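PDB 3EUA: fructosamine deglycase FrlB from Bacillus subtilis, which catalyses the conversion of a range of fructosamine 6-phosphates to glucose 6-phosphate and a free amino acid. Local coordinates for residues I227-Y232 with P257-A262; M199-N204 with D253-L258; E238-S243 with T264-Y269. All blocks are in the same frame, centred on the assembly; numbering follows the deposited sequence.

Contact 1: I227-Y232 with P257-A262; sequences IHAGEY and PLEERA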
loop_
_atom_site.group_PDB
_atom_site.type_symbol
_atom_site.label_atom_id
_atom_site.label_comp_id
_atom_site.label_asym_id
_atom_site.label_seq_id
_atom_site.Cartn_x
_atom_site.Cartn_y
_atom_site.Cartn_z
ATOM N N ILE A 227 -10.334 -0.154 -0.732
ATOM C CA ILE A 227 -10.006 -1.066 -1.824
ATOM C C ILE A 227 -9.396 -0.308 -3.001
ATOM O O ILE A 227 -9.934 0.662 -3.440
ATOM C CB ILE A 227 -11.274 -1.816 -2.365
ATOM C CG1 ILE A 227 -12.078 -2.439 -1.217
ATOM C CG2 ILE A 227 -10.877 -2.877 -3.426
ATOM C CD1 ILE A 227 -11.278 -3.321 -0.370
ATOM N N HIS A 228 -8.288 -0.776 -3.534
ATOM C CA HIS A 228 -7.737 -0.156 -4.721
ATOM C C HIS A 228 -8.640 -0.591 -5.905
ATOM O O HIS A 228 -8.988 -1.780 -6.067
ATOM C CB HIS A 228 -6.268 -0.517 -4.919
ATOM C CG HIS A 228 -5.689 0.031 -6.184
ATOM N ND1 HIS A 228 -5.854 -0.592 -7.403
ATOM C CD2 HIS A 228 -4.983 1.157 -6.430
ATOM C CE1 HIS A 228 -5.263 0.122 -8.339
ATOM N NE2 HIS A 228 -4.758 1.208 -7.782
ATOM N N ALA A 229 -9.074 0.376 -6.701
ATOM C CA ALA A 229 -10.014 0.112 -7.819
ATOM C C ALA A 229 -9.574 -0.938 -8.829
ATOM O O ALA A 229 -10.425 -1.599 -9.433
ATOM C CB ALA A 229 -10.373 1.381 -8.526
ATOM N N GLY A 230 -8.277 -1.080 -9.040
ATOM C CA GLY A 230 -7.762 -2.147 -9.937
ATOM C C GLY A 230 -7.851 -3.523 -9.240
ATOM O O GLY A 230 -8.418 -4.490 -9.780
ATOM N N GLU A 231 -7.317 -3.581 -8.015
ATOM C CA GLU A 231 -7.311 -4.798 -7.187
ATOM C C GLU A 231 -8.707 -5.420 -6.945
ATOM O O GLU A 231 -8.825 -6.644 -6.792
ATOM C CB GLU A 231 -6.645 -4.468 -5.841
ATOM C CG GLU A 231 -5.101 -4.210 -5.883
ATOM C CD GLU A 231 -4.310 -5.467 -6.213
ATOM O OE1 GLU A 231 -3.878 -6.133 -5.245
ATOM O OE2 GLU A 231 -4.210 -5.848 -7.409
ATOM N N TYR A 232 -9.719 -4.549 -6.864
ATOM C CA TYR A 232 -11.137 -4.889 -6.679
ATOM C C TYR A 232 -11.588 -6.095 -7.472
ATOM O O TYR A 232 -12.209 -7.000 -6.932
ATOM C CB TYR A 232 -11.965 -3.687 -7.149
ATOM C CG TYR A 232 -13.486 -3.734 -6.954
ATOM C CD1 TYR A 232 -14.040 -3.860 -5.674
ATOM C CD2 TYR A 232 -14.361 -3.532 -8.019
ATOM C CE1 TYR A 232 -15.400 -3.835 -5.455
ATOM C CE2 TYR A 232 -15.743 -3.482 -7.799
ATOM C CZ TYR A 232 -16.248 -3.635 -6.510
ATOM O OH TYR A 232 -17.615 -3.601 -6.271
ATOM N N PRO A 257 -9.958 5.457 -15.539
ATOM C CA PRO A 257 -10.633 4.267 -16.086
ATOM C C PRO A 257 -10.790 3.105 -15.092
ATOM O O PRO A 257 -11.768 2.352 -15.192
ATOM C CB PRO A 257 -9.715 3.852 -17.231
ATOM C CG PRO A 257 -9.056 5.151 -17.663
ATOM C CD PRO A 257 -8.832 5.884 -16.406
ATOM N N LEU A 258 -9.831 2.940 -14.171
ATOM C CA LEU A 258 -9.929 1.887 -13.151
ATOM C C LEU A 258 -11.146 2.137 -12.272
ATOM O O LEU A 258 -11.887 1.208 -11.981
ATOM C CB LEU A 258 -8.678 1.825 -12.247
ATOM C CG LEU A 258 -7.375 1.207 -12.776
ATOM C CD1 LEU A 258 -6.916 1.833 -14.106
ATOM C CD2 LEU A 258 -6.263 1.248 -11.663
ATOM N N GLU A 259 -11.341 3.407 -11.896
ATOM C CA GLU A 259 -12.437 3.851 -11.038
ATOM C C GLU A 259 -13.781 3.697 -11.769
ATOM O O GLU A 259 -14.765 3.217 -11.225
ATOM C CB GLU A 259 -12.142 5.301 -10.590
ATOM C CG GLU A 259 -10.835 5.391 -9.732
ATOM C CD GLU A 259 -10.316 6.799 -9.419
ATOM O OE1 GLU A 259 -10.348 7.711 -10.309
ATOM O OE2 GLU A 259 -9.798 6.964 -8.271
ATOM N N GLU A 260 -13.801 4.080 -13.032
ATOM C CA GLU A 260 -14.992 3.947 -13.868
ATOM C C GLU A 260 -15.441 2.489 -14.003
ATOM O O GLU A 260 -16.619 2.189 -13.920
ATOM C CB GLU A 260 -14.705 4.526 -15.264
ATOM C CG GLU A 260 -14.444 6.048 -15.257
ATOM C CD GLU A 260 -14.093 6.645 -16.637
ATOM O OE1 GLU A 260 -13.465 5.982 -17.494
ATOM O OE2 GLU A 260 -14.413 7.820 -16.832
ATOM N N ARG A 261 -14.485 1.581 -14.190
ATOM C CA ARG A 261 -14.807 0.171 -14.340
ATOM C C ARG A 261 -15.400 -0.371 -13.036
ATOM O O ARG A 261 -16.406 -1.098 -13.055
ATOM C CB ARG A 261 -13.560 -0.615 -14.770
ATOM C CG ARG A 261 -13.782 -2.060 -15.044
ATOM C CD ARG A 261 -12.485 -2.778 -15.121
ATOM N NE ARG A 261 -12.681 -4.204 -15.388
ATOM C CZ ARG A 261 -11.717 -5.116 -15.273
ATOM N NH1 ARG A 261 -10.490 -4.769 -14.908
ATOM N NH2 ARG A 261 -11.978 -6.395 -15.502
ATOM N N ALA A 262 -14.787 -0.001 -11.922
ATOM C CA ALA A 262 -15.224 -0.406 -10.571
ATOM C C ALA A 262 -16.640 0.092 -10.274
ATOM O O ALA A 262 -17.476 -0.649 -9.758
ATOM C CB ALA A 262 -14.229 0.117 -9.555
#
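Ala229 and Gly230, just past the end of strand 226-228, lie against the start of helix 256-269, the CA of Ala229 5.5 Å from the CA of Glu259. The pairing sets a strand of the parallel sheet of the second SIS domain, and the turn after it, beside a helix of the same domain. The Ala229 methyl points at the helix: its CB is 3.8 Å from Leu258 O and 4.2 Å from Ala262 CB, one turn on. Tyr232 extends this patch: CG stands anti to the backbone N (chi1 -175°), and the ring carried on it has CD2 4.0 Å from Ala262 CB. At the other end Leu258 CD2 meets His228 CE1 at 3.6 Å, the two side chains crossing obliquely. A CB on Gly230 would be squeezed between that methyl and the imidazole. Weak donation from Glu231 N to His228 ND1 and a bond from His228 NE2 to Glu63 of the second subunit hold the imidazole, while Tyr232 OH pairs with Ser266. With no hydrogen bond crossing between the segments and Ala229 O buried without a partner in the model, cohesion here rests on van der Waals contact of two alanine methyls and Leu258 with the Tyr232 and His228 rings.

Contact 2: M199-N204 with D253-L258; sequences MASGAN and DETRPL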
loop_
_atom_site.group_PDB
_atom_site.type_symbol
_atom_site.label_atom_id
_atom_site.label_comp_id
_atom_site.label_asym_id
_atom_site.label_seq_id
_atom_site.Cartn_x
_atom_site.Cartn_y
_atom_site.Cartn_z
HETATM N N MSE A 199 -13.198 3.168 -1.946
HETATM C CA MSE A 199 -12.500 2.687 -3.135
HETATM C C MSE A 199 -12.050 3.810 -4.072
HETATM O O MSE A 199 -12.767 4.739 -4.312
HETATM C CB MSE A 199 -13.389 1.688 -3.868
HETATM C CG MSE A 199 -12.831 1.196 -5.147
HETATM SE SE MSE A 199 -13.558 -0.498 -5.740
HETATM C CE MSE A 199 -13.057 -0.040 -7.310
ATOM N N ALA A 200 -10.833 3.700 -4.577
ATOM C CA ALA A 200 -10.245 4.680 -5.502
ATOM C C ALA A 200 -8.924 4.101 -6.047
ATOM O O ALA A 200 -8.525 2.990 -5.657
ATOM C CB ALA A 200 -10.009 6.021 -4.824
ATOM N N SER A 201 -8.293 4.820 -6.976
ATOM C CA SER A 201 -7.013 4.415 -7.568
ATOM C C SER A 201 -6.111 5.623 -7.798
ATOM O O SER A 201 -6.449 6.759 -7.451
ATOM C CB SER A 201 -7.233 3.664 -8.893
ATOM O OG SER A 201 -7.812 4.510 -9.869
ATOM N N GLY A 202 -4.910 5.365 -8.287
ATOM C CA GLY A 202 -3.977 6.445 -8.600
ATOM C C GLY A 202 -3.723 7.434 -7.486
ATOM O O GLY A 202 -3.507 7.048 -6.351
ATOM N N ALA A 203 -3.806 8.720 -7.807
ATOM C CA ALA A 203 -3.547 9.806 -6.872
ATOM C C ALA A 203 -4.633 9.990 -5.828
ATOM O O ALA A 203 -4.440 10.760 -4.901
ATOM C CB ALA A 203 -3.337 11.099 -7.628
ATOM N N ASN A 204 -5.768 9.294 -5.990
ATOM C CA ASN A 204 -6.905 9.400 -5.080
ATOM C C ASN A 204 -6.928 8.309 -4.012
ATOM O O ASN A 204 -7.747 8.371 -3.079
ATOM C CB ASN A 204 -8.204 9.276 -5.919
ATOM C CG ASN A 204 -8.130 10.068 -7.202
ATOM O OD1 ASN A 204 -8.073 9.508 -8.301
ATOM N ND2 ASN A 204 -8.003 11.364 -7.067
ATOM N N ASP A 253 -7.145 11.793 -12.765
ATOM C CA ASP A 253 -5.812 11.361 -13.177
ATOM C C ASP A 253 -5.930 10.254 -14.239
ATOM O O ASP A 253 -7.034 9.860 -14.671
ATOM C CB ASP A 253 -4.858 11.022 -11.974
ATOM C CG ASP A 253 -5.212 9.733 -11.191
ATOM O OD1 ASP A 253 -5.845 8.791 -11.736
ATOM O OD2 ASP A 253 -4.821 9.657 -9.991
ATOM N N GLU A 254 -4.773 9.776 -14.661
ATOM C CA GLU A 254 -4.680 8.766 -15.677
ATOM C C GLU A 254 -5.348 7.446 -15.318
ATOM O O GLU A 254 -5.640 6.681 -16.210
ATOM C CB GLU A 254 -3.201 8.479 -16.013
ATOM C CG GLU A 254 -2.372 9.590 -16.672
ATOM C CD GLU A 254 -1.988 10.753 -15.766
ATOM O OE1 GLU A 254 -2.341 10.736 -14.567
ATOM O OE2 GLU A 254 -1.321 11.688 -16.270
ATOM N N THR A 255 -5.575 7.187 -14.025
ATOM C CA THR A 255 -6.155 5.945 -13.553
ATOM C C THR A 255 -7.666 5.981 -13.418
ATOM O O THR A 255 -8.258 4.979 -13.037
ATOM C CB THR A 255 -5.518 5.507 -12.197
ATOM O OG1 THR A 255 -6.062 6.258 -11.099
ATOM C CG2 THR A 255 -4.004 5.662 -12.229
ATOM N N ARG A 256 -8.301 7.093 -13.769
ATOM C CA ARG A 256 -9.750 7.180 -13.707
ATOM C C ARG A 256 -10.470 5.973 -14.384
ATOM O O ARG A 256 -11.505 5.522 -13.873
ATOM C CB ARG A 256 -10.222 8.479 -14.323
ATOM C CG ARG A 256 -11.723 8.654 -14.295
ATOM C CD ARG A 256 -12.087 9.857 -15.071
ATOM N NE ARG A 256 -13.527 9.966 -15.181
ATOM C CZ ARG A 256 -14.320 10.496 -14.264
ATOM N NH1 ARG A 256 -13.845 11.029 -13.129
ATOM N NH2 ARG A 256 -15.617 10.531 -14.518
ATOM N N PRO A 257 -9.958 5.457 -15.539
ATOM C CA PRO A 257 -10.633 4.267 -16.086
ATOM C C PRO A 257 -10.790 3.105 -15.092
ATOM O O PRO A 257 -11.768 2.352 -15.192
ATOM C CB PRO A 257 -9.715 3.852 -17.231
ATOM C CG PRO A 257 -9.056 5.151 -17.663
ATOM C CD PRO A 257 -8.832 5.884 -16.406
ATOM N N LEU A 258 -9.831 2.940 -14.171
ATOM C CA LEU A 258 -9.929 1.887 -13.151
ATOM C C LEU A 258 -11.146 2.137 -12.272
ATOM O O LEU A 258 -11.887 1.208 -11.981
ATOM C CB LEU A 258 -8.678 1.825 -12.247
ATOM C CG LEU A 258 -7.375 1.207 -12.776
ATOM C CD1 LEU A 258 -6.916 1.833 -14.106
ATOM C CD2 LEU A 258 -6.263 1.248 -11.663
#
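Ala203 N and the Asp253 carboxylate are joined by a 2.6 Å hydrogen bond from N to OD2 with an angle of 161° at the hydrogen, the N-H meeting OD2 nearly head-on from beyond the C-O bond. The other oxygen is turned back on its own segment. Asp253 OD1 takes Thr255 OG1 at 2.6 Å on its syn lone pair and Thr255 N at 2.8 Å on the anti side, 34° out of the carboxylate plane. OD1 thus makes the capping bond to Thr255 N inside the type I turn from Asp253 to Arg256 that leads into helix 256-269, while OD2 holds the facing loop; an alanine here would probably leave Ala203 N and the hydroxyl and N-H of Thr255 without their shared carboxylate. The two hydroxyls Ser201 OG and Thr255 OG1 lie 2.8 Å apart, with Thr255 O a longer, weak neighbour of Ser201 OG.

The loops that meet here follow strands 197-200 and 246-250, neighbours in the parallel sheet of the second SIS domain, each leading into a helix, as in Rossmann-like alpha/beta folds.

Steric fit is close at Gly202, whose positive phi (52°) suits glycine; a CB there would clash with Thr255 OG1 and Asp253 OD2. Thr255 CG2 rests 3.7 Å from Gly202 CA.

Apolar contact is slight: Leu258 CD2 lies 3.8 Å from Ser201 CB, beside the hydroxyl pair. Tyr45 packs on Ala203, Asp253 and Thr255, and Glu63 of the second subunit accepts from Gly202 N and packs against both Ser201 and Thr255.

Contact 3: E238-S243 with T264-Y269; sequences EIIDES and TFSKKY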
loop_
_atom_site.group_PDB
_atom_site.type_symbol
_atom_site.label_atom_id
_atom_site.label_comp_id
_atom_site.label_asym_id
_atom_site.label_seq_id
_atom_site.Cartn_x
_atom_site.Cartn_y
_atom_site.Cartn_z
ATOM N N GLU A 238 -16.044 -9.755 -4.786
ATOM C CA GLU A 238 -16.944 -10.836 -4.350
ATOM C C GLU A 238 -17.764 -10.459 -3.110
ATOM O O GLU A 238 -18.833 -11.040 -2.861
ATOM C CB GLU A 238 -16.154 -12.108 -4.063
ATOM C CG GLU A 238 -15.696 -12.813 -5.299
ATOM C CD GLU A 238 -16.799 -13.573 -6.054
ATOM O OE1 GLU A 238 -17.709 -14.145 -5.436
ATOM O OE2 GLU A 238 -16.715 -13.671 -7.275
ATOM N N ILE A 239 -17.279 -9.491 -2.343
ATOM C CA ILE A 239 -17.959 -9.057 -1.128
ATOM C C ILE A 239 -19.204 -8.196 -1.383
ATOM O O ILE A 239 -20.100 -8.144 -0.546
ATOM C CB ILE A 239 -17.001 -8.213 -0.201
ATOM C CG1 ILE A 239 -17.417 -8.314 1.261
ATOM C CG2 ILE A 239 -16.985 -6.775 -0.605
ATOM C CD1 ILE A 239 -17.343 -9.729 1.845
ATOM N N ILE A 240 -19.305 -7.571 -2.542
ATOM C CA ILE A 240 -20.415 -6.670 -2.757
ATOM C C ILE A 240 -21.743 -7.369 -3.052
ATOM O O ILE A 240 -21.803 -8.433 -3.702
ATOM C CB ILE A 240 -20.087 -5.578 -3.847
ATOM C CG1 ILE A 240 -20.962 -4.330 -3.668
ATOM C CG2 ILE A 240 -20.216 -6.114 -5.278
ATOM C CD1 ILE A 240 -20.531 -3.150 -4.541
ATOM N N ASP A 241 -22.795 -6.781 -2.484
ATOM C CA ASP A 241 -24.184 -7.180 -2.722
ATOM C C ASP A 241 -24.991 -5.909 -2.414
ATOM O O ASP A 241 -24.394 -4.879 -2.068
ATOM C CB ASP A 241 -24.605 -8.458 -1.964
ATOM C CG ASP A 241 -24.733 -8.271 -0.470
ATOM O OD1 ASP A 241 -24.889 -7.132 -0.018
ATOM O OD2 ASP A 241 -24.751 -9.304 0.251
ATOM N N GLU A 242 -26.319 -5.940 -2.481
ATOM C CA GLU A 242 -27.082 -4.690 -2.278
ATOM C C GLU A 242 -27.004 -4.091 -0.888
ATOM O O GLU A 242 -27.319 -2.915 -0.697
ATOM C CB GLU A 242 -28.548 -4.852 -2.715
ATOM C CG GLU A 242 -28.641 -5.040 -4.230
ATOM C CD GLU A 242 -30.064 -5.123 -4.782
ATOM O OE1 GLU A 242 -31.058 -5.112 -3.996
ATOM O OE2 GLU A 242 -30.168 -5.194 -6.029
ATOM N N SER A 243 -26.568 -4.873 0.086
ATOM C CA SER A 243 -26.508 -4.350 1.447
ATOM C C SER A 243 -25.140 -3.795 1.879
ATOM O O SER A 243 -25.046 -3.243 2.964
ATOM C CB SER A 243 -26.899 -5.457 2.444
ATOM O OG SER A 243 -25.865 -6.437 2.561
ATOM N N THR A 264 -18.959 0.972 -12.488
ATOM C CA THR A 264 -19.886 0.281 -13.377
ATOM C C THR A 264 -20.347 -1.049 -12.763
ATOM O O THR A 264 -21.544 -1.331 -12.705
ATOM C CB THR A 264 -19.260 0.041 -14.796
ATOM O OG1 THR A 264 -18.986 1.303 -15.413
ATOM C CG2 THR A 264 -20.193 -0.731 -15.685
ATOM N N PHE A 265 -19.387 -1.857 -12.315
ATOM C CA PHE A 265 -19.711 -3.130 -11.721
ATOM C C PHE A 265 -20.547 -2.956 -10.461
ATOM O O PHE A 265 -21.583 -3.597 -10.319
ATOM C CB PHE A 265 -18.424 -3.887 -11.380
ATOM C CG PHE A 265 -18.661 -5.200 -10.734
ATOM C CD1 PHE A 265 -18.927 -6.315 -11.506
ATOM C CD2 PHE A 265 -18.586 -5.339 -9.347
ATOM C CE1 PHE A 265 -19.134 -7.527 -10.932
ATOM C CE2 PHE A 265 -18.809 -6.565 -8.742
ATOM C CZ PHE A 265 -19.072 -7.657 -9.535
ATOM N N SER A 266 -20.088 -2.070 -9.570
ATOM C CA SER A 266 -20.729 -1.818 -8.277
ATOM C C SER A 266 -22.181 -1.362 -8.416
ATOM O O SER A 266 -23.011 -1.717 -7.578
ATOM C CB SER A 266 -19.917 -0.812 -7.445
ATOM O OG SER A 266 -18.573 -1.267 -7.283
ATOM N N LYS A 267 -22.474 -0.575 -9.457
ATOM C CA LYS A 267 -23.835 -0.132 -9.722
ATOM C C LYS A 267 -24.754 -1.285 -10.158
ATOM O O LYS A 267 -25.957 -1.238 -9.914
ATOM C CB LYS A 267 -23.829 0.972 -10.777
ATOM C CG LYS A 267 -23.258 2.304 -10.313
ATOM C CD LYS A 267 -23.810 3.474 -11.150
ATOM C CE LYS A 267 -23.375 3.476 -12.597
ATOM N NZ LYS A 267 -24.306 4.319 -13.424
ATOM N N LYS A 268 -24.195 -2.313 -10.788
ATOM C CA LYS A 268 -24.986 -3.462 -11.219
ATOM C C LYS A 268 -25.260 -4.444 -10.081
ATOM O O LYS A 268 -26.381 -4.947 -9.959
ATOM C CB LYS A 268 -24.278 -4.190 -12.364
ATOM C CG LYS A 268 -25.098 -5.332 -13.006
ATOM C CD LYS A 268 -24.352 -5.890 -14.248
ATOM C CE LYS A 268 -25.102 -6.981 -15.004
ATOM N NZ LYS A 268 -26.347 -6.421 -15.592
ATOM N N TYR A 269 -24.249 -4.706 -9.253
ATOM C CA TYR A 269 -24.353 -5.686 -8.160
ATOM C C TYR A 269 -24.494 -5.143 -6.742
ATOM O O TYR A 269 -24.786 -5.887 -5.811
ATOM C CB TYR A 269 -23.132 -6.598 -8.226
ATOM C CG TYR A 269 -23.171 -7.296 -9.513
ATOM C CD1 TYR A 269 -24.060 -8.338 -9.713
ATOM C CD2 TYR A 269 -22.415 -6.859 -10.574
ATOM C CE1 TYR A 269 -24.145 -8.946 -10.920
ATOM C CE2 TYR A 269 -22.497 -7.459 -11.783
ATOM C CZ TYR A 269 -23.349 -8.499 -11.965
ATOM O OH TYR A 269 -23.385 -9.092 -13.204
#
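Ile240 packs its two branches against the last turns of helix 256-269 in the second SIS domain, where the loop before strand 246-250 forms an Asx turn at Asp241. The tight side belongs to this isoleucine. Its CG1 is anti to the backbone N (chi1 -156°), and the CD1 beyond it reaches 3.8 Å from Ser266 CB. The CG2 methyl goes the other way, 3.8 Å from Phe265 CE2 and 4.2 Å from Tyr269 CB; the Ile240 and Tyr269 side chains cross at about a right angle. Tyr269 CD2 in turn lies 3.4 Å above one face of the Phe265 ring, offset toward the rim. Ser266 OG is engaged with Tyr232 OH and Ala262 O. Phe265 and Tyr269 also meet Tyr329 and Val327 of the second subunit.

The solvent side is looser: the Asp241 side chain sets out away from the helix, and Glu242 is exposed. Asp241 OD1 instead receives Ser243 OG on its syn lone pair and Ser243 N, each at 2.8 Å, closing the turn on itself. Across to the helix end, this region offers a CA-H...O contact, Asp241 CA to Tyr269 O at 3.4 Å.

All three contacts draw on helix 256-269 and its approach, met in order along its length by contact 2, contact 1 and contact 3. Contacts 1 and 2 have centres about 7 Å apart and share Pro257 and Leu258; probable hydrogen bonds join them at Ala229 N to Ala200 O, 2.9 Å, between neighbouring strands, and at Ser201 N to Glu259 OE2, also 2.9 Å. Contact 3 lies about 13 Å from contact 1, centre to centre, linked by Tyr232 OH to Ser266 OG at 2.7 Å. Contacts 2 and 3 do not touch, their nearest atoms being about 5 Å apart. One Glu63 of the second subunit serves both contacts 1 and 2, at the interface with that subunit.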